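Local coordinates for tail fiber protein (Pseudomonas aeruginosa, PDB 6CL6) that forms the receptor-binding C-terminal part of the R2 pyocin tail fibre and probably attaches this contractile injection particle to the surface of target bacteria, at residues T315-F320 with L365-F370; T322-G327 with R346-T351; D309-I314 with V354-Y359; P279-L284 with R291-G296. All coordinates share one frame; numbering follows the deposited sequence.

Contact 1 (T315-F320 with L365-F370); sequences TFPIPF and LSWEAF
Aromatic contact dominates this pairing. Phe316 turns its edge toward the face of the Trp367 six-membered ring in an offset edge-to-face arrangement, the ring planes 61° apart and the centroids 5.8 Å from each other; the closest atoms are Phe316 CD1 and Trp367 CH2 at 3.7 Å. Trp367 reaches this position with CG in the crowded place between the backbone N and the carbonyl carbon (chi1 62°). Phe316 in turn offers one face to CE2 of Phe320, which sits 3.5 Å above its plane, toward the rim.

The contact spans two antiparallel sheets, consistent with a beta-sandwich like that of the H-type lectins: residues 315-320 leave the smaller sheet at the end of strand 310-315, whereas Trp367 and Ala369 belong to strand 363-371 of the larger one.

Aliphatic packing fills in around the rings. Pro317 meets the indole tip to tip, its CD 3.7 Å from Trp367 CH2 at the ring edge. The methyl CB of Ala369 is shared by two phenylalanines, lying 3.8 Å from Phe316 CE1 and 4.1 Å from Phe320 CZ. Phe320 also meets backbone, with CE1 3.6 Å from the carbonyl carbon of Phe370. The Phe370 side chain departs from this apolar cluster and packs edge-to-face with Trp301 of the third subunit, while Glu368 forms a salt bridge with Arg299 of the second.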
loop_
_atom_site.group_PDB
_atom_site.type_symbol
_atom_site.label_atom_id
_atom_site.label_comp_id
_atom_site.label_asym_id
_atom_site.label_seq_id
_atom_site.Cartn_x
_atom_site.Cartn_y
_atom_site.Cartn_z
ATOM N N THR A 315 90.061 -41.189 -6.070
ATOM C CA THR A 315 88.886 -40.919 -5.245
ATOM C C THR A 315 87.917 -40.085 -6.058
ATOM O O THR A 315 88.298 -39.044 -6.628
ATOM C CB THR A 315 89.266 -40.190 -3.948
ATOM O OG1 THR A 315 90.176 -41.001 -3.198
ATOM C CG2 THR A 315 88.018 -39.917 -3.102
ATOM N N PHE A 316 86.665 -40.547 -6.129
ATOM C CA PHE A 316 85.671 -39.876 -6.941
ATOM C C PHE A 316 85.357 -38.501 -6.362
ATOM O O PHE A 316 85.292 -38.347 -5.139
ATOM C CB PHE A 316 84.395 -40.708 -6.998
ATOM C CG PHE A 316 84.583 -42.070 -7.598
ATOM C CD1 PHE A 316 85.291 -42.243 -8.774
ATOM C CD2 PHE A 316 84.060 -43.184 -6.974
ATOM C CE1 PHE A 316 85.446 -43.501 -9.320
ATOM C CE2 PHE A 316 84.222 -44.436 -7.514
ATOM C CZ PHE A 316 84.902 -44.601 -8.691
ATOM N N PRO A 317 85.122 -37.495 -7.216
ATOM C CA PRO A 317 84.739 -36.164 -6.705
ATOM C C PRO A 317 83.620 -36.189 -5.675
ATOM O O PRO A 317 83.704 -35.462 -4.670
ATOM C CB PRO A 317 84.335 -35.420 -7.984
ATOM C CG PRO A 317 85.206 -36.033 -9.056
ATOM C CD PRO A 317 85.344 -37.488 -8.685
ATOM N N ILE A 318 82.569 -36.976 -5.900
ATOM C CA ILE A 318 81.574 -37.251 -4.863
ATOM C C ILE A 318 81.394 -38.760 -4.760
ATOM O O ILE A 318 81.623 -39.495 -5.731
ATOM C CB ILE A 318 80.218 -36.578 -5.168
ATOM C CG1 ILE A 318 79.676 -37.056 -6.529
ATOM C CG2 ILE A 318 80.358 -35.069 -5.144
ATOM C CD1 ILE A 318 78.275 -36.523 -6.841
ATOM N N PRO A 319 80.961 -39.249 -3.613
ATOM C CA PRO A 319 80.669 -40.681 -3.500
ATOM C C PRO A 319 79.462 -41.047 -4.335
ATOM O O PRO A 319 78.489 -40.284 -4.428
ATOM C CB PRO A 319 80.372 -40.872 -2.000
ATOM C CG PRO A 319 80.866 -39.644 -1.337
ATOM C CD PRO A 319 80.739 -38.544 -2.328
ATOM N N PHE A 320 79.529 -42.219 -4.946
ATOM C CA PHE A 320 78.338 -42.801 -5.549
ATOM C C PHE A 320 77.393 -43.225 -4.424
ATOM O O PHE A 320 77.832 -43.871 -3.464
ATOM C CB PHE A 320 78.688 -43.993 -6.429
ATOM C CG PHE A 320 79.326 -43.619 -7.736
ATOM C CD1 PHE A 320 78.569 -43.064 -8.770
ATOM C CD2 PHE A 320 80.687 -43.864 -7.958
ATOM C CE1 PHE A 320 79.159 -42.741 -9.988
ATOM C CE2 PHE A 320 81.276 -43.532 -9.181
ATOM C CZ PHE A 320 80.522 -42.982 -10.187
ATOM N N LEU A 365 97.017 -40.241 -16.491
ATOM C CA LEU A 365 95.861 -40.846 -17.128
ATOM C C LEU A 365 94.598 -40.115 -16.686
ATOM O O LEU A 365 94.421 -39.807 -15.499
ATOM C CB LEU A 365 95.754 -42.330 -16.776
ATOM C CG LEU A 365 96.665 -43.283 -17.587
ATOM C CD1 LEU A 365 98.145 -42.984 -17.365
ATOM C CD2 LEU A 365 96.337 -44.732 -17.223
ATOM N N SER A 366 93.741 -39.813 -17.641
ATOM C CA SER A 366 92.411 -39.328 -17.298
ATOM C C SER A 366 91.468 -40.517 -17.190
ATOM O O SER A 366 91.774 -41.631 -17.638
ATOM C CB SER A 366 91.904 -38.327 -18.328
ATOM O OG SER A 366 91.838 -38.912 -19.614
ATOM N N TRP A 367 90.315 -40.280 -16.560
ATOM C CA TRP A 367 89.375 -41.344 -16.326
ATOM C C TRP A 367 87.949 -40.801 -16.269
ATOM O O TRP A 367 87.717 -39.624 -15.993
ATOM C CB TRP A 367 89.715 -42.084 -15.027
ATOM C CG TRP A 367 89.646 -41.229 -13.803
ATOM C CD1 TRP A 367 90.694 -40.639 -13.169
ATOM C CD2 TRP A 367 88.475 -40.860 -13.078
ATOM N NE1 TRP A 367 90.251 -39.939 -12.071
ATOM C CE2 TRP A 367 88.888 -40.047 -11.999
ATOM C CE3 TRP A 367 87.123 -41.142 -13.219
ATOM C CZ2 TRP A 367 87.983 -39.503 -11.084
ATOM C CZ3 TRP A 367 86.213 -40.589 -12.303
ATOM C CH2 TRP A 367 86.652 -39.789 -11.255
ATOM N N GLU A 368 86.992 -41.696 -16.553
ATOM C CA GLU A 368 85.580 -41.436 -16.364
ATOM C C GLU A 368 84.953 -42.632 -15.659
ATOM O O GLU A 368 85.389 -43.777 -15.833
ATOM C CB GLU A 368 84.873 -41.219 -17.705
ATOM C CG GLU A 368 84.799 -39.803 -18.172
ATOM C CD GLU A 368 83.823 -39.654 -19.342
ATOM O OE1 GLU A 368 84.209 -39.949 -20.492
ATOM O OE2 GLU A 368 82.659 -39.288 -19.095
ATOM N N ALA A 369 83.932 -42.362 -14.851
ATOM C CA ALA A 369 83.215 -43.402 -14.142
ATOM C C ALA A 369 81.742 -43.026 -14.098
ATOM O O ALA A 369 81.397 -41.852 -14.180
ATOM C CB ALA A 369 83.746 -43.583 -12.722
ATOM N N PHE A 370 80.873 -44.037 -14.003
ATOM C CA PHE A 370 79.445 -43.787 -13.920
ATOM C C PHE A 370 78.828 -44.752 -12.926
ATOM O O PHE A 370 79.369 -45.820 -12.634
ATOM C CB PHE A 370 78.781 -43.866 -15.310
ATOM C CG PHE A 370 78.847 -45.227 -15.946
ATOM C CD1 PHE A 370 79.989 -45.624 -16.639
ATOM C CD2 PHE A 370 77.771 -46.100 -15.861
ATOM C CE1 PHE A 370 80.056 -46.877 -17.221
ATOM C CE2 PHE A 370 77.824 -47.354 -16.435
ATOM C CZ PHE A 370 78.969 -47.747 -17.120
#

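Contact 2 (T322-G327 with R346-T351); sequences TLCLGG and RGATTT
The flat groups that meet here are peptide units, not rings. Over one face of the unit joining Thr322 to Leu323 comes the methyl of Thr350, its CG2 3.2 Å from Thr322 O and 4.1 Å from Leu323 N. The chi1 of Thr350 (53°) sets OG1 in the crowded position between the backbone N and the carbonyl carbon and swings CG2 anti to the carbonyl carbon, so that the methyl is the branch that touches. From segment 346-351, the peptide unit between Thr349 and Thr350 presents its carbonyl oxygen to a side chain: Thr349 O lies 3.6 Å from Cys324 CB.

Cys324 contributes the main apolar contact. With SG anti to the backbone N (chi1 173°), its sulfur extends to 3.5 Å from the CB of Ala348, and its own CB flanks the same methyl. A water ties the two backbones together beside this pair, accepting from Cys324 N at 2.9 Å and donating to Ala348 O at 3.2 Å. The loop is braced from within by an ST turn, in which Thr349 OG1 accepts from Thr351 N at 3.1 Å with a nearly straight 163° bond.

This is a surface contact between a loop and the start of a strand. Residues 346-351 connect strands 343-346 and 352-357 of the three-stranded sheet, and the methyl of Ala348 also touches Ala353. Strand 324-331, at the margin of the larger sheet, pairs with strand 363-371; Leu325 and Gly326 form a classic beta bulge opposite Phe370, and Thr322 and Leu323, just before the strand, another opposite Arg372.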
loop_
_atom_site.group_PDB
_atom_site.type_symbol
_atom_site.label_atom_id
_atom_site.label_comp_id
_atom_site.label_asym_id
_atom_site.label_seq_id
_atom_site.Cartn_x
_atom_site.Cartn_y
_atom_site.Cartn_z
ATOM N N THR A 322 75.150 -45.518 -4.195
ATOM C CA THR A 322 74.985 -46.961 -4.067
ATOM C C THR A 322 76.144 -47.740 -4.674
ATOM O O THR A 322 76.729 -48.582 -3.985
ATOM C CB THR A 322 73.656 -47.384 -4.708
ATOM O OG1 THR A 322 72.581 -46.708 -4.053
ATOM C CG2 THR A 322 73.445 -48.875 -4.576
ATOM N N LEU A 323 76.479 -47.526 -5.944
ATOM C CA LEU A 323 77.592 -48.270 -6.520
ATOM C C LEU A 323 78.102 -47.599 -7.787
ATOM O O LEU A 323 77.384 -46.874 -8.462
ATOM C CB LEU A 323 77.210 -49.723 -6.837
ATOM C CG LEU A 323 76.507 -50.005 -8.158
ATOM C CD1 LEU A 323 76.329 -51.498 -8.356
ATOM C CD2 LEU A 323 75.155 -49.305 -8.219
ATOM N N CYS A 324 79.371 -47.854 -8.087
ATOM C CA CYS A 324 79.942 -47.491 -9.376
ATOM C C CYS A 324 79.607 -48.587 -10.378
ATOM O O CYS A 324 79.791 -49.774 -10.088
ATOM C CB CYS A 324 81.450 -47.316 -9.238
ATOM S SG CYS A 324 82.270 -47.070 -10.793
ATOM N N LEU A 325 79.082 -48.195 -11.543
ATOM C CA LEU A 325 78.673 -49.160 -12.558
ATOM C C LEU A 325 79.761 -49.472 -13.588
ATOM O O LEU A 325 79.677 -50.499 -14.279
ATOM C CB LEU A 325 77.430 -48.659 -13.286
ATOM C CG LEU A 325 76.140 -48.718 -12.460
ATOM C CD1 LEU A 325 75.002 -48.033 -13.201
ATOM C CD2 LEU A 325 75.781 -50.163 -12.117
ATOM N N GLY A 326 80.751 -48.619 -13.728
ATOM C CA GLY A 326 81.779 -48.850 -14.723
ATOM C C GLY A 326 82.629 -47.613 -14.892
ATOM O O GLY A 326 82.377 -46.571 -14.281
ATOM N N GLY A 327 83.654 -47.759 -15.727
ATOM C CA GLY A 327 84.590 -46.677 -15.978
ATOM C C GLY A 327 85.651 -47.104 -16.968
ATOM O O GLY A 327 85.670 -48.249 -17.450
ATOM N N ARG A 346 89.294 -50.442 -12.591
ATOM C CA ARG A 346 88.813 -51.606 -11.867
ATOM C C ARG A 346 88.723 -51.282 -10.386
ATOM O O ARG A 346 89.170 -50.227 -9.926
ATOM C CB ARG A 346 89.715 -52.820 -12.097
ATOM C CG ARG A 346 90.938 -52.878 -11.184
ATOM C CD ARG A 346 91.864 -54.025 -11.578
ATOM N NE ARG A 346 92.937 -54.236 -10.592
ATOM C CZ ARG A 346 94.101 -53.590 -10.606
ATOM N NH1 ARG A 346 94.361 -52.684 -11.535
ATOM N NH2 ARG A 346 95.017 -53.848 -9.675
ATOM N N GLY A 347 88.157 -52.226 -9.638
ATOM C CA GLY A 347 88.167 -52.144 -8.195
ATOM C C GLY A 347 87.354 -51.004 -7.633
ATOM O O GLY A 347 87.683 -50.484 -6.558
ATOM N N ALA A 348 86.296 -50.606 -8.324
ATOM C CA ALA A 348 85.523 -49.434 -7.921
ATOM C C ALA A 348 84.645 -49.748 -6.716
ATOM O O ALA A 348 83.920 -50.743 -6.710
ATOM C CB ALA A 348 84.652 -48.956 -9.077
ATOM N N THR A 349 84.700 -48.875 -5.714
ATOM C CA THR A 349 83.730 -48.842 -4.629
ATOM C C THR A 349 82.840 -47.617 -4.845
ATOM O O THR A 349 82.841 -47.003 -5.915
ATOM C CB THR A 349 84.426 -48.806 -3.263
ATOM O OG1 THR A 349 85.055 -47.529 -3.054
ATOM C CG2 THR A 349 85.481 -49.906 -3.174
ATOM N N THR A 350 82.082 -47.232 -3.811
ATOM C CA THR A 350 81.313 -45.996 -3.921
ATOM C C THR A 350 82.222 -44.766 -3.910
ATOM O O THR A 350 81.788 -43.690 -4.324
ATOM C CB THR A 350 80.314 -45.872 -2.780
ATOM O OG1 THR A 350 81.005 -46.030 -1.535
ATOM C CG2 THR A 350 79.230 -46.922 -2.911
ATOM N N THR A 351 83.473 -44.906 -3.451
ATOM C CA THR A 351 84.348 -43.760 -3.258
ATOM C C THR A 351 85.662 -43.808 -4.010
ATOM O O THR A 351 86.256 -42.744 -4.235
ATOM C CB THR A 351 84.656 -43.582 -1.757
ATOM O OG1 THR A 351 85.243 -44.774 -1.234
ATOM C CG2 THR A 351 83.371 -43.267 -0.978
HETATM O O HOH W 1 80.838 -49.806 -6.453
#

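Contact 3 (D309-I314 with V354-Y359); sequences DADASI and VIRNGY. With CA (calcium ion), chain I.
Asp311 lies obliquely across two side chains of the opposite strand, its CG 3.5 Å from Val354 CG1 and its OD1 2.9 Å from Arg356 NH1. The second is a salt bridge: OD1 meets the guanidinium near that group's plane, but NH1 approaches from above the carboxylate, and the two planes are 56° apart. Arg346 takes the other oxygen, OD2, so two positive charges flank this acid and would probably favour its ionised form. Arg356, extended from CG to NE, goes on to Phe335 of the third subunit, making a cation-pi contact and a hydrogen bond from NE to the carbonyl.

Ala312 and Ile355 form an antiparallel hydrogen-bonded pair, each N 2.8 Å from the other's O, the bond from Ile355 N almost straight at 168°.

Where the strands run out, Asp309 OD1 and Gly358 O each bind calcium at 2.4 Å. Four waters and Pro337 O of the third subunit complete its coordination, so the ion joins two chains. Asp309 OD2 accepts from one of those waters at 2.7 Å, and Asn357 OD1 accepts from Tyr359 N in an Asx turn across Gly358 and also from Gln331 NE2.

Strand 310-315 is an outer strand of the three-stranded sheet, with 352-357 at its centre and 343-346 beyond; Ile314 and Ile355 cross obliquely and turn to Trp367 of strand 363-371 in the other sheet.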
loop_
_atom_site.group_PDB
_atom_site.type_symbol
_atom_site.label_atom_id
_atom_site.label_comp_id
_atom_site.label_asym_id
_atom_site.label_seq_id
_atom_site.Cartn_x
_atom_site.Cartn_y
_atom_site.Cartn_z
ATOM N N ASP A 309 103.972 -49.028 -15.474
ATOM C CA ASP A 309 103.559 -50.433 -15.406
ATOM C C ASP A 309 102.917 -50.783 -14.067
ATOM O O ASP A 309 103.199 -51.828 -13.491
ATOM C CB ASP A 309 104.785 -51.363 -15.655
ATOM C CG ASP A 309 105.325 -51.289 -17.071
ATOM O OD1 ASP A 309 104.535 -51.106 -18.031
ATOM O OD2 ASP A 309 106.562 -51.438 -17.231
ATOM N N ALA A 310 102.024 -49.928 -13.568
ATOM C CA ALA A 310 101.550 -50.093 -12.189
ATOM C C ALA A 310 100.257 -49.310 -11.981
ATOM O O ALA A 310 99.802 -48.586 -12.864
ATOM C CB ALA A 310 102.612 -49.643 -11.179
ATOM N N ASP A 311 99.696 -49.439 -10.774
ATOM C CA ASP A 311 98.407 -48.863 -10.416
ATOM C C ASP A 311 98.538 -47.536 -9.677
ATOM O O ASP A 311 99.539 -47.243 -9.015
ATOM C CB ASP A 311 97.609 -49.811 -9.508
ATOM C CG ASP A 311 97.215 -51.097 -10.180
ATOM O OD1 ASP A 311 96.991 -51.109 -11.396
ATOM O OD2 ASP A 311 97.122 -52.109 -9.461
ATOM N N ALA A 312 97.473 -46.750 -9.762
ATOM C CA ALA A 312 97.255 -45.624 -8.863
ATOM C C ALA A 312 95.786 -45.616 -8.491
ATOM O O ALA A 312 94.918 -45.907 -9.329
ATOM C CB ALA A 312 97.653 -44.279 -9.486
ATOM N N SER A 313 95.509 -45.248 -7.240
ATOM C CA SER A 313 94.149 -45.161 -6.738
ATOM C C SER A 313 93.571 -43.782 -7.001
ATOM O O SER A 313 94.282 -42.778 -6.983
ATOM C CB SER A 313 94.127 -45.445 -5.234
ATOM O OG SER A 313 94.486 -46.785 -4.973
ATOM N N ILE A 314 92.264 -43.736 -7.269
ATOM C CA ILE A 314 91.581 -42.461 -7.416
ATOM C C ILE A 314 90.439 -42.406 -6.412
ATOM O O ILE A 314 89.914 -43.432 -5.968
ATOM C CB ILE A 314 91.036 -42.201 -8.842
ATOM C CG1 ILE A 314 90.044 -43.292 -9.252
ATOM C CG2 ILE A 314 92.194 -42.088 -9.849
ATOM C CD1 ILE A 314 89.180 -42.932 -10.491
ATOM N N VAL A 354 90.670 -48.132 -9.022
ATOM C CA VAL A 354 92.090 -48.384 -9.294
ATOM C C VAL A 354 92.333 -48.228 -10.787
ATOM O O VAL A 354 91.656 -48.865 -11.604
ATOM C CB VAL A 354 92.528 -49.775 -8.820
ATOM C CG1 VAL A 354 94.022 -49.996 -9.117
ATOM C CG2 VAL A 354 92.248 -49.928 -7.312
ATOM N N ILE A 355 93.276 -47.358 -11.128
ATOM C CA ILE A 355 93.646 -47.068 -12.503
ATOM C C ILE A 355 94.979 -47.756 -12.769
ATOM O O ILE A 355 95.961 -47.530 -12.046
ATOM C CB ILE A 355 93.727 -45.562 -12.774
ATOM C CG1 ILE A 355 92.398 -44.861 -12.457
ATOM C CG2 ILE A 355 94.140 -45.311 -14.221
ATOM C CD1 ILE A 355 91.176 -45.437 -13.172
ATOM N N ARG A 356 95.010 -48.599 -13.800
ATOM C CA ARG A 356 96.220 -49.334 -14.174
ATOM C C ARG A 356 96.877 -48.680 -15.381
ATOM O O ARG A 356 96.213 -48.413 -16.389
ATOM C CB ARG A 356 95.888 -50.790 -14.474
ATOM C CG ARG A 356 97.099 -51.712 -14.539
ATOM C CD ARG A 356 96.623 -53.148 -14.453
ATOM N NE ARG A 356 97.696 -54.128 -14.329
ATOM C CZ ARG A 356 98.355 -54.386 -13.200
ATOM N NH1 ARG A 356 98.095 -53.701 -12.102
ATOM N NH2 ARG A 356 99.294 -55.321 -13.182
ATOM N N ASN A 357 98.187 -48.458 -15.288
ATOM C CA ASN A 357 98.963 -47.862 -16.373
ATOM C C ASN A 357 99.911 -48.896 -16.954
ATOM O O ASN A 357 100.904 -49.270 -16.318
ATOM C CB ASN A 357 99.731 -46.652 -15.874
ATOM C CG ASN A 357 100.688 -46.114 -16.893
ATOM O OD1 ASN A 357 100.422 -46.138 -18.088
ATOM N ND2 ASN A 357 101.840 -45.642 -16.422
ATOM N N GLY A 358 99.608 -49.357 -18.163
ATOM C CA GLY A 358 100.487 -50.285 -18.856
ATOM C C GLY A 358 101.686 -49.668 -19.529
ATOM O O GLY A 358 102.544 -50.405 -19.984
ATOM N N TYR A 359 101.774 -48.336 -19.588
ATOM C CA TYR A 359 102.912 -47.681 -20.236
ATOM C C TYR A 359 104.125 -47.720 -19.310
ATOM O O TYR A 359 103.976 -47.577 -18.088
ATOM C CB TYR A 359 102.578 -46.237 -20.560
ATOM C CG TYR A 359 103.661 -45.502 -21.331
ATOM C CD1 TYR A 359 104.157 -46.006 -22.504
ATOM C CD2 TYR A 359 104.132 -44.262 -20.903
ATOM C CE1 TYR A 359 105.154 -45.333 -23.214
ATOM C CE2 TYR A 359 105.079 -43.582 -21.584
ATOM C CZ TYR A 359 105.606 -44.124 -22.752
ATOM O OH TYR A 359 106.560 -43.446 -23.444
HETATM CA CA CA I . 104.258 -52.031 -20.207
HETATM O O HOH W 2 106.702 -52.180 -19.785
HETATM O O HOH W 3 104.950 -50.377 -21.823
HETATM O O HOH W 4 102.033 -52.904 -20.913
HETATM O O HOH W 5 104.983 -53.621 -21.834
#

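Contact 4 (P279-L284 with R291-G296); sequences PATASL and RDNDTG
Asn293 and Thr281 cross at about a right angle, and the carboxamide of the first is the clamp of this hairpin. Its ND2 gives both hydrogens across the gap, one to Pro279 O at 2.9 Å and one to Thr281 OG1 at 3.1 Å. Both bonds are nearly straight (172° each) and both acceptors lie close to the amide plane, which fixes the rotation of the group; Pro279 O is met on a lone pair. Thr281 supplies its hydroxyl by placing OG1 in the crowded position between the backbone N and the carbonyl carbon (chi1 49°).

Against Arg291 the orientation of Thr281 is different: the two side chains stand side by side and point the same way, as neighbours of an antiparallel hydrogen-bonded pair should. Their backbones are joined by Thr281 N to Arg291 O at 3.1 Å and by Arg291 N to Thr281 O at 2.8 Å. Arg291 then runs on, extended from CG to NE, and leads away from the strand. Ala280 presses its CB to 3.2 Å from Arg291 O, a tight fit.

Asp292 turns away from the other strand to organise the bend that follows: Thr295 OG1 donates to its OD2 over a very short 2.5 Å, on the anti lone pair, and Trp290 NE1 of the third subunit shares that oxygen.

Strands 281-283 and 288-292 make up this beta hairpin at one margin of the five-stranded sheet; the turn beyond Asp292 leads into strand 297-306, while Asp294 of the second subunit accepts from Ala280 N.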
loop_
_atom_site.group_PDB
_atom_site.type_symbol
_atom_site.label_atom_id
_atom_site.label_comp_id
_atom_site.label_asym_id
_atom_site.label_seq_id
_atom_site.Cartn_x
_atom_site.Cartn_y
_atom_site.Cartn_z
ATOM N N PRO A 279 65.723 -30.777 -13.371
ATOM C CA PRO A 279 67.031 -30.372 -13.894
ATOM C C PRO A 279 68.124 -31.331 -13.464
ATOM O O PRO A 279 68.120 -31.857 -12.351
ATOM C CB PRO A 279 67.259 -28.981 -13.296
ATOM C CG PRO A 279 65.855 -28.521 -12.807
ATOM C CD PRO A 279 65.155 -29.790 -12.419
ATOM N N ALA A 280 69.064 -31.566 -14.368
ATOM C CA ALA A 280 70.315 -32.209 -13.984
ATOM C C ALA A 280 71.176 -31.196 -13.233
ATOM O O ALA A 280 71.031 -29.979 -13.398
ATOM C CB ALA A 280 71.043 -32.758 -15.209
ATOM N N THR A 281 72.041 -31.709 -12.371
ATOM C CA THR A 281 72.982 -30.898 -11.613
ATOM C C THR A 281 74.398 -31.376 -11.913
ATOM O O THR A 281 74.604 -32.458 -12.470
ATOM C CB THR A 281 72.725 -30.976 -10.117
ATOM O OG1 THR A 281 72.607 -32.347 -9.724
ATOM C CG2 THR A 281 71.446 -30.233 -9.764
ATOM N N ALA A 282 75.376 -30.545 -11.563
ATOM C CA ALA A 282 76.743 -30.892 -11.928
ATOM C C ALA A 282 77.704 -29.933 -11.250
ATOM O O ALA A 282 77.306 -28.878 -10.741
ATOM C CB ALA A 282 76.928 -30.851 -13.449
ATOM N N SER A 283 78.972 -30.356 -11.211
ATOM C CA SER A 283 80.107 -29.506 -10.883
ATOM C C SER A 283 81.131 -29.756 -11.982
ATOM O O SER A 283 81.814 -30.783 -11.975
ATOM C CB SER A 283 80.674 -29.838 -9.506
ATOM O OG SER A 283 81.886 -29.148 -9.312
ATOM N N LEU A 284 81.224 -28.838 -12.930
ATOM C CA LEU A 284 81.932 -29.106 -14.182
ATOM C C LEU A 284 83.356 -28.564 -14.152
ATOM O O LEU A 284 83.793 -27.873 -15.065
ATOM C CB LEU A 284 81.145 -28.519 -15.349
ATOM C CG LEU A 284 79.719 -29.045 -15.540
ATOM C CD1 LEU A 284 79.068 -28.424 -16.762
ATOM C CD2 LEU A 284 79.708 -30.578 -15.662
ATOM N N ARG A 291 74.926 -35.273 -12.770
ATOM C CA ARG A 291 73.901 -36.144 -12.225
ATOM C C ARG A 291 72.582 -35.883 -12.939
ATOM O O ARG A 291 72.096 -34.747 -12.972
ATOM C CB ARG A 291 73.752 -35.927 -10.724
ATOM C CG ARG A 291 72.743 -36.832 -10.068
ATOM C CD ARG A 291 72.858 -36.688 -8.527
ATOM N NE ARG A 291 72.064 -37.680 -7.814
ATOM C CZ ARG A 291 72.274 -38.045 -6.550
ATOM N NH1 ARG A 291 73.270 -37.502 -5.852
ATOM N NH2 ARG A 291 71.493 -38.958 -5.986
ATOM N N ASP A 292 72.025 -36.931 -13.520
ATOM C CA ASP A 292 70.666 -36.899 -14.060
ATOM C C ASP A 292 69.711 -37.200 -12.911
ATOM O O ASP A 292 69.559 -38.346 -12.494
ATOM C CB ASP A 292 70.505 -37.911 -15.187
ATOM C CG ASP A 292 69.041 -38.077 -15.590
ATOM O OD1 ASP A 292 68.366 -37.046 -15.798
ATOM O OD2 ASP A 292 68.559 -39.221 -15.649
ATOM N N ASN A 293 69.040 -36.179 -12.410
ATOM C CA ASN A 293 68.152 -36.371 -11.275
ATOM C C ASN A 293 66.842 -37.035 -11.640
ATOM O O ASN A 293 66.150 -37.495 -10.730
ATOM C CB ASN A 293 67.950 -35.023 -10.606
ATOM C CG ASN A 293 69.252 -34.506 -9.999
ATOM O OD1 ASN A 293 69.827 -35.158 -9.131
ATOM N ND2 ASN A 293 69.743 -33.376 -10.494
ATOM N N ASP A 294 66.519 -37.161 -12.932
ATOM C CA ASP A 294 65.384 -37.987 -13.331
ATOM C C ASP A 294 65.611 -39.444 -12.959
ATOM O O ASP A 294 64.689 -40.125 -12.508
ATOM C CB ASP A 294 65.141 -37.890 -14.849
ATOM C CG ASP A 294 64.632 -36.543 -15.293
ATOM O OD1 ASP A 294 63.828 -35.946 -14.556
ATOM O OD2 ASP A 294 64.993 -36.083 -16.399
ATOM N N THR A 295 66.822 -39.958 -13.207
ATOM C CA THR A 295 67.121 -41.356 -12.974
ATOM C C THR A 295 68.124 -41.592 -11.847
ATOM O O THR A 295 68.218 -42.721 -11.345
ATOM C CB THR A 295 67.685 -42.004 -14.253
ATOM O OG1 THR A 295 68.963 -41.438 -14.568
ATOM C CG2 THR A 295 66.747 -41.791 -15.434
ATOM N N GLY A 296 68.899 -40.585 -11.474
ATOM C CA GLY A 296 69.969 -40.771 -10.505
ATOM C C GLY A 296 71.297 -41.197 -11.090
ATOM O O GLY A 296 72.248 -41.405 -10.333
#

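Overall arrangement
All four contacts lie in the distal, C-terminal head of the fibre. Contacts 1 and 2 are nearest, their centres about 8 Å apart, and are stitched by probable backbone hydrogen bonds, Phe370 O to Leu325 N at 2.6 Å and Phe320 N to Thr350 O at 2.8 Å. Contact 3, with its centre about 14 Å from that of contact 1, meets it where Ile314 CD1 packs 3.3 Å from Trp367 CE2, so the apolar interior continues toward the calcium end. Contact 4 shares the larger sheet with contacts 1 and 2 but touches neither. All reach the third subunit, contact 3 through the calcium and contact 4, about 29 Å away between centres, by side-chain hydrogen bonds.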